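Local coordinates for protein beta-galactosidase (Bacillus circulans, PDB 4MAD) that probably hydrolyses terminal non-reducing beta-D-galactose residues of beta-D-galactosides, as a family 35 glycoside hydrolase built on a (beta/alpha)8 barrel, at residues T43-Y47 with Y560-F565; L532-G538 with R549-I553; M38-R42 with Y66-H72; Y406-L411 with L480-F484. One frame throughout, in Å; residues are numbered along the deposited sequence.

Contact 1 of 4, residues T43-Y47 with Y560-F565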
loop_
_atom_site.group_PDB
_atom_site.type_symbol
_atom_site.label_atom_id
_atom_site.label_comp_id
_atom_site.label_asym_id
_atom_site.label_seq_id
_atom_site.Cartn_x
_atom_site.Cartn_y
_atom_site.Cartn_z
ATOM N N THR A 43 -5.485 2.728 8.350
ATOM C CA THR A 43 -6.200 2.386 9.563
ATOM C C THR A 43 -7.683 2.724 9.382
ATOM O O THR A 43 -7.977 3.678 8.810
ATOM C CB THR A 43 -5.584 3.112 10.755
ATOM O OG1 THR A 43 -4.276 2.606 10.969
ATOM C CG2 THR A 43 -6.440 2.957 11.974
ATOM N N VAL A 44 -8.579 1.912 9.876
ATOM C CA VAL A 44 -9.999 2.238 9.702
ATOM C C VAL A 44 -10.326 3.537 10.438
ATOM O O VAL A 44 -9.786 3.775 11.468
ATOM C CB VAL A 44 -10.954 1.126 10.234
ATOM C CG1 VAL A 44 -10.879 -0.089 9.362
ATOM C CG2 VAL A 44 -10.638 0.801 11.668
ATOM N N PRO A 45 -11.261 4.332 9.935
ATOM C CA PRO A 45 -11.497 5.660 10.490
ATOM C C PRO A 45 -11.936 5.692 11.946
ATOM O O PRO A 45 -11.617 6.587 12.664
ATOM C CB PRO A 45 -12.578 6.244 9.591
ATOM C CG PRO A 45 -12.908 5.269 8.665
ATOM C CD PRO A 45 -11.972 4.165 8.680
ATOM N N GLU A 46 -12.604 4.653 12.378
ATOM C CA GLU A 46 -13.105 4.564 13.737
ATOM C C GLU A 46 -11.953 4.671 14.732
ATOM O O GLU A 46 -12.133 5.101 15.816
ATOM C CB GLU A 46 -13.852 3.259 13.913
ATOM C CG GLU A 46 -15.143 3.263 13.182
ATOM C CD GLU A 46 -15.057 2.857 11.732
ATOM O OE1 GLU A 46 -14.033 2.405 11.292
ATOM O OE2 GLU A 46 -16.080 2.947 11.081
ATOM N N TYR A 47 -10.780 4.228 14.270
ATOM C CA TYR A 47 -9.570 4.170 15.063
ATOM C C TYR A 47 -8.558 5.327 14.896
ATOM O O TYR A 47 -7.583 5.390 15.591
ATOM C CB TYR A 47 -8.887 2.815 14.878
ATOM C CG TYR A 47 -9.575 1.606 15.472
ATOM C CD1 TYR A 47 -10.414 1.716 16.558
ATOM C CD2 TYR A 47 -9.324 0.351 14.995
ATOM C CE1 TYR A 47 -10.998 0.633 17.095
ATOM C CE2 TYR A 47 -9.899 -0.736 15.546
ATOM C CZ TYR A 47 -10.752 -0.599 16.591
ATOM O OH TYR A 47 -11.338 -1.664 17.201
ATOM N N TYR A 560 -5.409 -9.302 10.348
ATOM C CA TYR A 560 -6.069 -8.468 11.321
ATOM C C TYR A 560 -7.451 -8.124 10.868
ATOM O O TYR A 560 -7.652 -7.706 9.795
ATOM C CB TYR A 560 -5.230 -7.230 11.594
ATOM C CG TYR A 560 -5.829 -6.033 12.286
ATOM C CD1 TYR A 560 -6.401 -6.118 13.511
ATOM C CD2 TYR A 560 -5.751 -4.818 11.711
ATOM C CE1 TYR A 560 -6.894 -5.046 14.105
ATOM C CE2 TYR A 560 -6.256 -3.739 12.283
ATOM C CZ TYR A 560 -6.825 -3.853 13.503
ATOM O OH TYR A 560 -7.324 -2.756 14.066
ATOM N N VAL A 561 -8.375 -8.313 11.783
ATOM C CA VAL A 561 -9.730 -7.919 11.638
ATOM C C VAL A 561 -10.097 -6.806 12.625
ATOM O O VAL A 561 -10.314 -7.062 13.746
ATOM C CB VAL A 561 -10.641 -9.099 11.930
ATOM C CG1 VAL A 561 -12.053 -8.749 11.668
ATOM C CG2 VAL A 561 -10.229 -10.306 11.208
ATOM N N PRO A 562 -10.199 -5.590 12.172
ATOM C CA PRO A 562 -10.643 -4.514 13.025
ATOM C C PRO A 562 -12.079 -4.724 13.503
ATOM O O PRO A 562 -12.897 -5.124 12.754
ATOM C CB PRO A 562 -10.589 -3.298 12.101
ATOM C CG PRO A 562 -9.716 -3.660 11.060
ATOM C CD PRO A 562 -9.851 -5.093 10.851
ATOM N N ALA A 563 -12.372 -4.327 14.723
ATOM C CA ALA A 563 -13.692 -4.574 15.239
ATOM C C ALA A 563 -14.809 -3.982 14.375
ATOM O O ALA A 563 -15.853 -4.564 14.278
ATOM C CB ALA A 563 -13.796 -4.066 16.601
ATOM N N PRO A 564 -14.589 -2.842 13.756
ATOM C CA PRO A 564 -15.654 -2.185 12.989
ATOM C C PRO A 564 -16.165 -2.984 11.812
ATOM O O PRO A 564 -17.223 -2.733 11.349
ATOM C CB PRO A 564 -14.996 -0.926 12.530
ATOM C CG PRO A 564 -14.108 -0.583 13.658
ATOM C CD PRO A 564 -13.527 -1.886 14.067
ATOM N N PHE A 565 -15.341 -3.887 11.319
ATOM C CA PHE A 565 -15.694 -4.810 10.291
ATOM C C PHE A 565 -16.764 -5.836 10.758
ATOM O O PHE A 565 -17.451 -6.392 9.978
ATOM C CB PHE A 565 -14.448 -5.503 9.788
ATOM C CG PHE A 565 -13.553 -4.644 8.902
ATOM C CD1 PHE A 565 -13.836 -3.341 8.629
ATOM C CD2 PHE A 565 -12.421 -5.175 8.353
ATOM C CE1 PHE A 565 -13.019 -2.612 7.848
ATOM C CE2 PHE A 565 -11.638 -4.458 7.574
ATOM C CZ PHE A 565 -11.920 -3.169 7.329
#

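Contact 2 of 4, residues L532-G538 with R549-I553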
loop_
_atom_site.group_PDB
_atom_site.type_symbol
_atom_site.label_atom_id
_atom_site.label_comp_id
_atom_site.label_asym_id
_atom_site.label_seq_id
_atom_site.Cartn_x
_atom_site.Cartn_y
_atom_site.Cartn_z
ATOM N N LEU A 532 -4.455 -18.180 9.233
ATOM C CA LEU A 532 -4.572 -18.757 7.927
ATOM C C LEU A 532 -3.427 -19.681 7.580
ATOM O O LEU A 532 -3.230 -19.994 6.444
ATOM C CB LEU A 532 -4.656 -17.676 6.893
ATOM C CG LEU A 532 -5.957 -16.899 6.960
ATOM C CD1 LEU A 532 -5.848 -15.464 6.756
ATOM C CD2 LEU A 532 -7.037 -17.523 6.173
ATOM N N SER A 533 -2.721 -20.098 8.631
ATOM C CA SER A 533 -1.528 -20.921 8.522
ATOM C C SER A 533 -1.809 -22.263 7.871
ATOM O O SER A 533 -0.936 -22.848 7.283
ATOM C CB SER A 533 -0.844 -21.143 9.879
ATOM O OG SER A 533 -1.657 -21.822 10.764
ATOM N N GLU A 534 -3.015 -22.766 8.060
ATOM C CA GLU A 534 -3.415 -24.010 7.420
ATOM C C GLU A 534 -3.587 -23.903 5.902
ATOM O O GLU A 534 -3.435 -24.855 5.222
ATOM C CB GLU A 534 -4.627 -24.672 8.060
ATOM C CG GLU A 534 -4.851 -26.088 7.564
ATOM C CD GLU A 534 -6.112 -26.795 8.072
ATOM O OE1 GLU A 534 -7.027 -26.172 8.583
ATOM O OE2 GLU A 534 -6.165 -28.004 7.922
ATOM N N TRP A 535 -3.989 -22.744 5.444
ATOM C CA TRP A 535 -4.345 -22.478 4.072
ATOM C C TRP A 535 -3.118 -22.161 3.233
ATOM O O TRP A 535 -2.035 -22.205 3.724
ATOM C CB TRP A 535 -5.410 -21.389 4.015
ATOM C CG TRP A 535 -6.712 -21.856 4.632
ATOM C CD1 TRP A 535 -7.014 -21.967 5.943
ATOM C CD2 TRP A 535 -7.872 -22.275 3.923
ATOM N NE1 TRP A 535 -8.238 -22.473 6.082
ATOM C CE2 TRP A 535 -8.813 -22.639 4.862
ATOM C CE3 TRP A 535 -8.187 -22.395 2.582
ATOM C CZ2 TRP A 535 -10.059 -23.098 4.516
ATOM C CZ3 TRP A 535 -9.429 -22.847 2.243
ATOM C CH2 TRP A 535 -10.340 -23.212 3.200
ATOM N N THR A 536 -3.325 -21.901 1.954
ATOM C CA THR A 536 -2.202 -21.716 1.064
ATOM C C THR A 536 -2.002 -20.320 0.442
ATOM O O THR A 536 -1.018 -19.713 0.663
ATOM C CB THR A 536 -2.137 -22.840 -0.001
ATOM O OG1 THR A 536 -1.830 -24.064 0.634
ATOM C CG2 THR A 536 -1.110 -22.545 -1.019
ATOM N N LYS A 537 -2.953 -19.866 -0.342
ATOM C CA LYS A 537 -2.915 -18.525 -0.846
ATOM C C LYS A 537 -4.285 -18.015 -1.185
ATOM O O LYS A 537 -5.076 -18.716 -1.744
ATOM C CB LYS A 537 -2.016 -18.428 -2.035
ATOM C CG LYS A 537 -1.756 -17.013 -2.521
ATOM C CD LYS A 537 -0.694 -16.950 -3.552
ATOM C CE LYS A 537 -0.067 -15.597 -3.693
ATOM N NZ LYS A 537 -0.993 -14.566 -3.990
ATOM N N GLY A 538 -4.515 -16.770 -0.849
ATOM C CA GLY A 538 -5.794 -16.174 -1.122
ATOM C C GLY A 538 -6.078 -14.854 -0.486
ATOM O O GLY A 538 -5.199 -14.136 -0.237
ATOM N N ARG A 549 -4.497 -10.068 1.604
ATOM C CA ARG A 549 -4.037 -11.347 1.150
ATOM C C ARG A 549 -3.341 -12.164 2.237
ATOM O O ARG A 549 -2.823 -11.610 3.179
ATOM C CB ARG A 549 -3.028 -11.174 0.020
ATOM C CG ARG A 549 -3.405 -10.136 -1.060
ATOM C CD ARG A 549 -2.372 -10.089 -2.157
ATOM N NE ARG A 549 -2.242 -8.799 -2.768
ATOM C CZ ARG A 549 -2.532 -8.520 -4.026
ATOM N NH1 ARG A 549 -2.987 -9.457 -4.807
ATOM N NH2 ARG A 549 -2.391 -7.316 -4.509
ATOM N N TYR A 550 -3.341 -13.478 2.055
ATOM C CA TYR A 550 -2.598 -14.393 2.867
ATOM C C TYR A 550 -1.799 -15.363 1.978
ATOM O O TYR A 550 -2.130 -15.529 0.899
ATOM C CB TYR A 550 -3.512 -15.187 3.752
ATOM C CG TYR A 550 -4.403 -16.193 3.043
ATOM C CD1 TYR A 550 -3.989 -17.473 2.805
ATOM C CD2 TYR A 550 -5.683 -15.883 2.697
ATOM C CE1 TYR A 550 -4.793 -18.384 2.240
ATOM C CE2 TYR A 550 -6.484 -16.803 2.100
ATOM C CZ TYR A 550 -6.050 -18.049 1.874
ATOM O OH TYR A 550 -6.887 -18.912 1.266
ATOM N N TRP A 551 -0.711 -15.914 2.445
ATOM C CA TRP A 551 0.074 -16.826 1.656
ATOM C C TRP A 551 0.903 -17.620 2.661
ATOM O O TRP A 551 1.570 -17.039 3.471
ATOM C CB TRP A 551 0.973 -16.029 0.744
ATOM C CG TRP A 551 1.626 -16.776 -0.330
ATOM C CD1 TRP A 551 1.566 -18.095 -0.572
ATOM C CD2 TRP A 551 2.394 -16.215 -1.380
ATOM N NE1 TRP A 551 2.276 -18.408 -1.683
ATOM C CE2 TRP A 551 2.794 -17.262 -2.211
ATOM C CE3 TRP A 551 2.802 -14.939 -1.675
ATOM C CZ2 TRP A 551 3.584 -17.050 -3.297
ATOM C CZ3 TRP A 551 3.527 -14.734 -2.771
ATOM C CH2 TRP A 551 3.946 -15.779 -3.558
ATOM N N GLU A 552 0.932 -18.928 2.552
ATOM C CA GLU A 552 1.556 -19.800 3.531
ATOM C C GLU A 552 3.050 -19.561 3.687
ATOM O O GLU A 552 3.632 -19.987 4.651
ATOM C CB GLU A 552 1.355 -21.267 3.153
ATOM C CG GLU A 552 2.009 -21.602 1.900
ATOM C CD GLU A 552 1.659 -22.961 1.274
ATOM O OE1 GLU A 552 0.903 -23.730 1.828
ATOM O OE2 GLU A 552 2.167 -23.204 0.171
ATOM N N ILE A 553 3.654 -18.927 2.694
ATOM C CA ILE A 553 5.099 -18.722 2.705
ATOM C C ILE A 553 5.584 -17.719 3.746
ATOM O O ILE A 553 6.726 -17.622 3.990
ATOM C CB ILE A 553 5.720 -18.447 1.328
ATOM C CG1 ILE A 553 5.338 -17.089 0.782
ATOM C CG2 ILE A 553 5.408 -19.566 0.412
ATOM C CD1 ILE A 553 6.021 -16.717 -0.453
HETATM O O HOH W 1 -0.197 -24.162 4.333
#

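Contact 3 of 4, residues M38-R42 with Y66-H72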
loop_
_atom_site.group_PDB
_atom_site.type_symbol
_atom_site.label_atom_id
_atom_site.label_comp_id
_atom_site.label_asym_id
_atom_site.label_seq_id
_atom_site.Cartn_x
_atom_site.Cartn_y
_atom_site.Cartn_z
ATOM N N MET A 38 1.831 8.543 10.025
ATOM C CA MET A 38 0.669 7.716 10.042
ATOM C C MET A 38 -0.168 7.993 8.792
ATOM O O MET A 38 -0.444 9.092 8.496
ATOM C CB MET A 38 -0.172 7.973 11.277
ATOM C CG MET A 38 -1.434 7.232 11.290
ATOM S SD MET A 38 -2.509 7.591 12.713
ATOM C CE MET A 38 -3.940 6.673 12.222
ATOM N N HIS A 39 -0.554 6.956 8.102
ATOM C CA HIS A 39 -1.305 7.120 6.868
ATOM C C HIS A 39 -2.791 6.878 7.072
ATOM O O HIS A 39 -3.175 5.839 7.501
ATOM C CB HIS A 39 -0.815 6.102 5.875
ATOM C CG HIS A 39 0.620 6.232 5.526
ATOM N ND1 HIS A 39 1.353 7.357 5.795
ATOM C CD2 HIS A 39 1.477 5.351 4.963
ATOM C CE1 HIS A 39 2.591 7.173 5.391
ATOM N NE2 HIS A 39 2.693 5.955 4.910
ATOM N N TYR A 40 -3.618 7.836 6.733
ATOM C CA TYR A 40 -5.024 7.680 7.020
ATOM C C TYR A 40 -5.547 6.402 6.360
ATOM O O TYR A 40 -6.433 5.793 6.843
ATOM C CB TYR A 40 -5.854 8.901 6.598
ATOM C CG TYR A 40 -5.651 9.295 5.190
ATOM C CD1 TYR A 40 -6.546 8.950 4.232
ATOM C CD2 TYR A 40 -4.582 10.009 4.831
ATOM C CE1 TYR A 40 -6.332 9.267 2.914
ATOM C CE2 TYR A 40 -4.365 10.360 3.513
ATOM C CZ TYR A 40 -5.239 9.963 2.539
ATOM O OH TYR A 40 -5.040 10.285 1.250
ATOM N N PHE A 41 -4.953 6.054 5.236
ATOM C CA PHE A 41 -5.494 5.021 4.356
ATOM C C PHE A 41 -5.136 3.648 4.819
ATOM O O PHE A 41 -5.518 2.691 4.225
ATOM C CB PHE A 41 -5.121 5.241 2.917
ATOM C CG PHE A 41 -3.676 5.601 2.673
ATOM C CD1 PHE A 41 -2.753 4.624 2.435
ATOM C CD2 PHE A 41 -3.249 6.906 2.670
ATOM C CE1 PHE A 41 -1.502 4.952 2.144
ATOM C CE2 PHE A 41 -1.983 7.203 2.410
ATOM C CZ PHE A 41 -1.114 6.225 2.157
ATOM N N ARG A 42 -4.409 3.604 5.909
ATOM C CA ARG A 42 -3.942 2.355 6.460
ATOM C C ARG A 42 -4.558 1.934 7.817
ATOM O O ARG A 42 -4.203 0.949 8.332
ATOM C CB ARG A 42 -2.436 2.346 6.499
ATOM C CG ARG A 42 -1.836 2.066 5.154
ATOM C CD ARG A 42 -0.336 2.196 5.104
ATOM N NE ARG A 42 0.275 1.388 4.079
ATOM C CZ ARG A 42 1.246 1.770 3.261
ATOM N NH1 ARG A 42 1.759 2.964 3.365
ATOM N NH2 ARG A 42 1.730 0.914 2.384
ATOM N N TYR A 66 1.155 10.804 3.855
ATOM C CA TYR A 66 1.037 10.876 2.429
ATOM C C TYR A 66 -0.426 11.021 2.042
ATOM O O TYR A 66 -1.265 10.811 2.853
ATOM C CB TYR A 66 1.528 9.602 1.768
ATOM C CG TYR A 66 3.002 9.408 1.658
ATOM C CD1 TYR A 66 3.800 10.292 0.997
ATOM C CD2 TYR A 66 3.586 8.270 2.146
ATOM C CE1 TYR A 66 5.154 10.062 0.879
ATOM C CE2 TYR A 66 4.891 8.055 2.030
ATOM C CZ TYR A 66 5.700 8.941 1.391
ATOM O OH TYR A 66 7.041 8.707 1.298
ATOM N N VAL A 67 -0.678 11.400 0.791
ATOM C CA VAL A 67 -2.000 11.358 0.178
ATOM C C VAL A 67 -2.000 10.370 -0.977
ATOM O O VAL A 67 -1.216 10.504 -1.819
ATOM C CB VAL A 67 -2.413 12.704 -0.441
ATOM C CG1 VAL A 67 -3.759 12.609 -0.954
ATOM C CG2 VAL A 67 -2.304 13.844 0.566
ATOM N N ALA A 68 -2.942 9.437 -1.009
ATOM C CA ALA A 68 -2.941 8.364 -1.958
ATOM C C ALA A 68 -3.872 8.708 -3.130
ATOM O O ALA A 68 -5.034 8.573 -3.034
ATOM C CB ALA A 68 -3.393 7.114 -1.288
ATOM N N TRP A 69 -3.305 9.115 -4.242
ATOM C CA TRP A 69 -4.092 9.533 -5.380
ATOM C C TRP A 69 -5.015 8.421 -5.853
ATOM O O TRP A 69 -6.130 8.643 -6.044
ATOM C CB TRP A 69 -3.140 9.940 -6.513
ATOM C CG TRP A 69 -3.748 10.463 -7.780
ATOM C CD1 TRP A 69 -5.051 10.651 -8.056
ATOM C CD2 TRP A 69 -3.035 10.835 -8.967
ATOM N NE1 TRP A 69 -5.204 11.148 -9.329
ATOM C CE2 TRP A 69 -3.973 11.266 -9.901
ATOM C CE3 TRP A 69 -1.700 10.871 -9.312
ATOM C CZ2 TRP A 69 -3.603 11.709 -11.149
ATOM C CZ3 TRP A 69 -1.346 11.324 -10.571
ATOM C CH2 TRP A 69 -2.290 11.732 -11.453
ATOM N N ASN A 70 -4.504 7.201 -5.951
ATOM C CA ASN A 70 -5.310 6.076 -6.401
ATOM C C ASN A 70 -6.551 5.879 -5.519
ATOM O O ASN A 70 -7.566 5.468 -5.980
ATOM C CB ASN A 70 -4.501 4.771 -6.598
ATOM C CG ASN A 70 -3.718 4.329 -5.349
ATOM O OD1 ASN A 70 -3.794 4.913 -4.361
ATOM N ND2 ASN A 70 -2.968 3.252 -5.481
ATOM N N LEU A 71 -6.441 6.178 -4.236
ATOM C CA LEU A 71 -7.594 6.093 -3.390
ATOM C C LEU A 71 -8.632 7.152 -3.740
ATOM O O LEU A 71 -9.761 6.875 -3.823
ATOM C CB LEU A 71 -7.208 6.154 -1.940
ATOM C CG LEU A 71 -8.096 5.489 -0.897
ATOM C CD1 LEU A 71 -8.222 4.054 -1.189
ATOM C CD2 LEU A 71 -7.511 5.678 0.466
ATOM N N HIS A 72 -8.189 8.359 -3.920
ATOM C CA HIS A 72 -9.013 9.497 -4.283
ATOM C C HIS A 72 -9.600 9.612 -5.693
ATOM O O HIS A 72 -10.562 10.299 -5.846
ATOM C CB HIS A 72 -8.334 10.771 -3.888
ATOM C CG HIS A 72 -7.991 10.788 -2.440
ATOM N ND1 HIS A 72 -8.952 10.693 -1.472
ATOM C CD2 HIS A 72 -6.809 10.781 -1.790
ATOM C CE1 HIS A 72 -8.380 10.674 -0.291
ATOM N NE2 HIS A 72 -7.081 10.726 -0.452
#

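Contact 4 of 4, residues Y406-L411 with L480-F484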
loop_
_atom_site.group_PDB
_atom_site.type_symbol
_atom_site.label_atom_id
_atom_site.label_comp_id
_atom_site.label_asym_id
_atom_site.label_seq_id
_atom_site.Cartn_x
_atom_site.Cartn_y
_atom_site.Cartn_z
ATOM N N TYR A 406 -2.834 -29.949 -31.336
ATOM C CA TYR A 406 -1.451 -29.552 -31.437
ATOM C C TYR A 406 -0.461 -30.560 -30.871
ATOM O O TYR A 406 0.687 -30.499 -31.170
ATOM C CB TYR A 406 -1.222 -28.207 -30.776
ATOM C CG TYR A 406 -1.788 -26.996 -31.457
ATOM C CD1 TYR A 406 -1.162 -25.798 -31.365
ATOM C CD2 TYR A 406 -2.905 -27.055 -32.213
ATOM C CE1 TYR A 406 -1.646 -24.707 -31.951
ATOM C CE2 TYR A 406 -3.381 -25.958 -32.835
ATOM C CZ TYR A 406 -2.752 -24.777 -32.702
ATOM O OH TYR A 406 -3.207 -23.632 -33.264
ATOM N N GLY A 407 -0.907 -31.439 -30.009
ATOM C CA GLY A 407 0.024 -32.295 -29.318
ATOM C C GLY A 407 0.821 -31.612 -28.211
ATOM O O GLY A 407 0.382 -30.704 -27.615
ATOM N N LYS A 408 1.986 -32.114 -27.918
ATOM C CA LYS A 408 2.752 -31.550 -26.858
ATOM C C LYS A 408 3.305 -30.203 -27.290
ATOM O O LYS A 408 3.938 -30.107 -28.326
ATOM C CB LYS A 408 3.878 -32.499 -26.555
ATOM C CG LYS A 408 4.966 -31.956 -25.746
ATOM C CD LYS A 408 6.068 -32.927 -25.691
ATOM C CE LYS A 408 6.259 -33.387 -24.311
ATOM N NZ LYS A 408 5.335 -34.483 -23.996
ATOM N N GLN A 409 3.021 -29.179 -26.502
ATOM C CA GLN A 409 3.472 -27.830 -26.772
ATOM C C GLN A 409 3.996 -27.132 -25.530
ATOM O O GLN A 409 3.574 -27.414 -24.479
ATOM C CB GLN A 409 2.336 -26.992 -27.308
ATOM C CG GLN A 409 1.770 -27.489 -28.580
ATOM C CD GLN A 409 2.695 -27.253 -29.740
ATOM O OE1 GLN A 409 3.369 -26.295 -29.765
ATOM N NE2 GLN A 409 2.698 -28.135 -30.695
ATOM N N ALA A 410 4.890 -26.196 -25.716
ATOM C CA ALA A 410 5.296 -25.330 -24.667
ATOM C C ALA A 410 4.419 -24.111 -24.711
ATOM O O ALA A 410 4.365 -23.437 -25.698
ATOM C CB ALA A 410 6.677 -24.932 -24.826
ATOM N N LEU A 411 3.732 -23.873 -23.619
ATOM C CA LEU A 411 2.904 -22.703 -23.498
ATOM C C LEU A 411 3.705 -21.614 -22.844
ATOM O O LEU A 411 4.256 -21.819 -21.823
ATOM C CB LEU A 411 1.720 -22.981 -22.616
ATOM C CG LEU A 411 0.660 -21.893 -22.614
ATOM C CD1 LEU A 411 -0.638 -22.511 -22.776
ATOM C CD2 LEU A 411 0.665 -21.174 -21.371
ATOM N N LEU A 480 1.837 -20.960 -28.014
ATOM C CA LEU A 480 2.226 -22.335 -27.995
ATOM C C LEU A 480 3.392 -22.429 -28.970
ATOM O O LEU A 480 3.242 -22.146 -30.109
ATOM C CB LEU A 480 1.057 -23.167 -28.490
ATOM C CG LEU A 480 -0.192 -23.141 -27.620
ATOM C CD1 LEU A 480 -1.317 -23.714 -28.294
ATOM C CD2 LEU A 480 -0.010 -23.791 -26.291
ATOM N N GLY A 481 4.556 -22.794 -28.506
ATOM C CA GLY A 481 5.718 -22.555 -29.324
ATOM C C GLY A 481 5.813 -21.061 -29.633
ATOM O O GLY A 481 5.867 -20.268 -28.759
ATOM N N ASN A 482 5.893 -20.705 -30.905
ATOM C CA ASN A 482 5.908 -19.316 -31.299
ATOM C C ASN A 482 4.555 -18.820 -31.713
ATOM O O ASN A 482 4.416 -17.676 -32.048
ATOM C CB ASN A 482 6.884 -19.052 -32.422
ATOM C CG ASN A 482 8.300 -19.270 -32.016
ATOM O OD1 ASN A 482 8.725 -18.872 -30.976
ATOM N ND2 ASN A 482 9.014 -19.934 -32.851
ATOM N N GLN A 483 3.572 -19.703 -31.696
ATOM C CA GLN A 483 2.266 -19.308 -32.126
ATOM C C GLN A 483 1.401 -18.612 -31.044
ATOM O O GLN A 483 0.925 -19.227 -30.163
ATOM C CB GLN A 483 1.509 -20.473 -32.751
ATOM C CG GLN A 483 0.191 -20.077 -33.359
ATOM C CD GLN A 483 -0.687 -21.275 -33.599
ATOM O OE1 GLN A 483 -0.370 -22.060 -34.411
ATOM N NE2 GLN A 483 -1.748 -21.413 -32.886
ATOM N N PHE A 484 1.187 -17.329 -31.226
ATOM C CA PHE A 484 0.304 -16.566 -30.398
ATOM C C PHE A 484 -1.113 -17.032 -30.606
ATOM O O PHE A 484 -1.491 -17.354 -31.686
ATOM C CB PHE A 484 0.374 -15.092 -30.773
ATOM C CG PHE A 484 1.599 -14.384 -30.277
ATOM C CD1 PHE A 484 1.892 -14.365 -28.963
ATOM C CD2 PHE A 484 2.438 -13.719 -31.117
ATOM C CE1 PHE A 484 2.963 -13.703 -28.494
ATOM C CE2 PHE A 484 3.518 -13.091 -30.655
ATOM C CZ PHE A 484 3.779 -13.078 -29.328
HETATM O O HOH W 2 6.061 -21.243 -26.191
#

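Contact 1 of 4, residues T43-Y47 with Y560-F565
Tyr-47 OH and Ala-563 N both hydrogen-bond to Asp-527 OD1, so one carboxylate oxygen ties together the two sides of this interdomain contact, where a loop of the (beta/alpha)8 barrel meets the galactose-binding domain. The phenol oxygen also lies 3.5 Å from Ala-563 CB, a methyl small enough to admit it. Beside it, Pro-564 CD approaches Tyr-47 CZ obliquely at 4.0 Å, and Tyr-560 OH comes to the edge of the same ring, 3.6 Å from Tyr-47 CE2. Val-44 divides its branches: CG1, anti to the carbonyl carbon (chi1 -70°), reaches Phe-565 CE1 at 3.6 Å, while CG2 meets Pro-562 CB at 4.1 Å. The prolines give Val-44 and Tyr-47 rigid, nonpolar ring carbons to pack on, and no hydrogen bond runs directly between residues 43-47 and 560-565. At the exposed margin Glu-46, bent at chi2 (86°), runs antiparallel to the Pro-564 ring, bringing Glu-46 OE1 within 3.7 Å of Pro-564 CB.

Contact 2 of 4, residues L532-G538 with R549-I553
Tyr-550 lies between Gly-538 and Leu-532 where the antiparallel hairpin of strands 537-542 and 545-551 begins, at one margin of the galactose-binding domain's beta sheet. This is the tight part. Gly-538 N sits 3.3 Å above the centre of the tyrosine ring, a closeness that a residue without a side chain permits, and Leu-532 CD2 covers the opposite face, 4.2 Å from the centroid. Tyr-550 CG stands between its own backbone N and carbonyl carbon (chi1 69°), which folds the ring back over the neighbouring strand; its hydroxyl bonds to Glu-577. An alanine in place of Tyr-550 would probably open a gap between Leu-532 and Gly-538 and leave Glu-577 without its phenol partner. Backbone bonds join Gly-538 and Tyr-550 in both directions, the shorter being Tyr-550 N to Gly-538 O at 3.0 Å.

On the face bearing Lys-537 and Trp-551, the lysine's long aliphatic chain suits the broad indole: Lys-537 CE lies 3.5 Å from the six-ring centroid, and NZ adds a cation-pi contact while pairing with Glu-457. Looser and wetter is the end at partly exposed Glu-552, where a water lies 2.8 Å from both Trp-535 O and Glu-552 OE1 and can donate to either. That carboxylate oxygen also accepts a hydrogen bond from Thr-536 OG1 at 3.0 Å, the hydroxyl approaching from 57° out of the carboxylate plane.

Contact 3 of 4, residues M38-R42 with Y66-H72
Tyr-40 and Phe-41 both hold CG between the backbone N and the carbonyl carbon (chi1 53° and 45°), and these torsions carry their rings to residues 66-72. Tyr-40 OH is gripped twice: it accepts a hydrogen bond from Ala-68 N at 3.2 Å and shares one of 2.7 Å with His-72 NE2, the two rings meeting rim to rim. A phenol suits this buried spot: one oxygen serves both a backbone N-H at the helix N-cap and an imidazole. Phe-41 sets its edge over the Tyr-40 ring, CD2 3.6 Å above the plane; Ala-68 CB and His-39 CB cover opposite faces of Phe-41, and Phe-41 CB touches Leu-71 CD2 at 3.5 Å. His-39 CE1 lies 3.6 Å from Tyr-66 CD2, the ring planes 49° apart. Tyr-66 OH bonds to Asn-170, and the side chain lies about 3 Å from Glu-247, the predicted nucleophile. The contact joins the loop after strand 34-38 to the end of strand 62-66 and short helix 69-72, at the C-terminal, catalytic end of a TIM barrel.

Contact 4 of 4, residues Y406-L411 with L480-F484
The edge of a four-stranded antiparallel sheet in the first all-beta domain turns back here through a type II' beta turn, Leu-480 to Gln-483, which packs against residues 406-411. Leu-411 and Leu-480 form a non-hydrogen-bonded antiparallel pair, and Gly-481 N donates to Ala-410 O at 2.9 Å, in the carbonyl plane. Gly-481 suits the turn, since its positive phi (58°) is easily adopted without a side chain. A water bridges Ala-410 O and Gly-481 O. Leu-480 fills the space between the segments with two branches: CD1 lies 3.7 Å from Tyr-406 CD1, and CD2 lies 3.8 Å from Leu-411 CD1. Gln-483 reaches across, its extended chain bringing NE2 to the tyrosine's edge with ring and amide nearly perpendicular; the bond from Gln-483 NE2 to Tyr-406 OH is 2.7 Å long and almost straight at 175°. A serine in place of Tyr-406 would probably leave Leu-480 CD1 less covered and the amide of Gln-483 free to turn. Gln-409, bent at chi2 (-72°), sends NE2 back to Tyr-406 O at 3.1 Å.

Overall arrangement
Contact 3 lies nearest the predicted catalytic glutamates: besides its approach to the nucleophile, Tyr-66 is about 6 Å from Glu-171, the predicted proton donor, measured between side chains. Contact 1 follows directly along the same barrel loop, its centre 16 Å from that of contact 3, and the two touch where Thr-43 CB meets Met-38 CE at 4.2 Å. From there contact 1 crosses to the galactose-binding domain, whose antiparallel sheet it shares with contact 2; their centres are 22 Å apart, at the outermost strands 558-561 and 545-551. Contact 4 stands apart in the first all-beta domain, its centre 44 Å from contact 3 and 33 Å from contact 2, remote from the annotated sites.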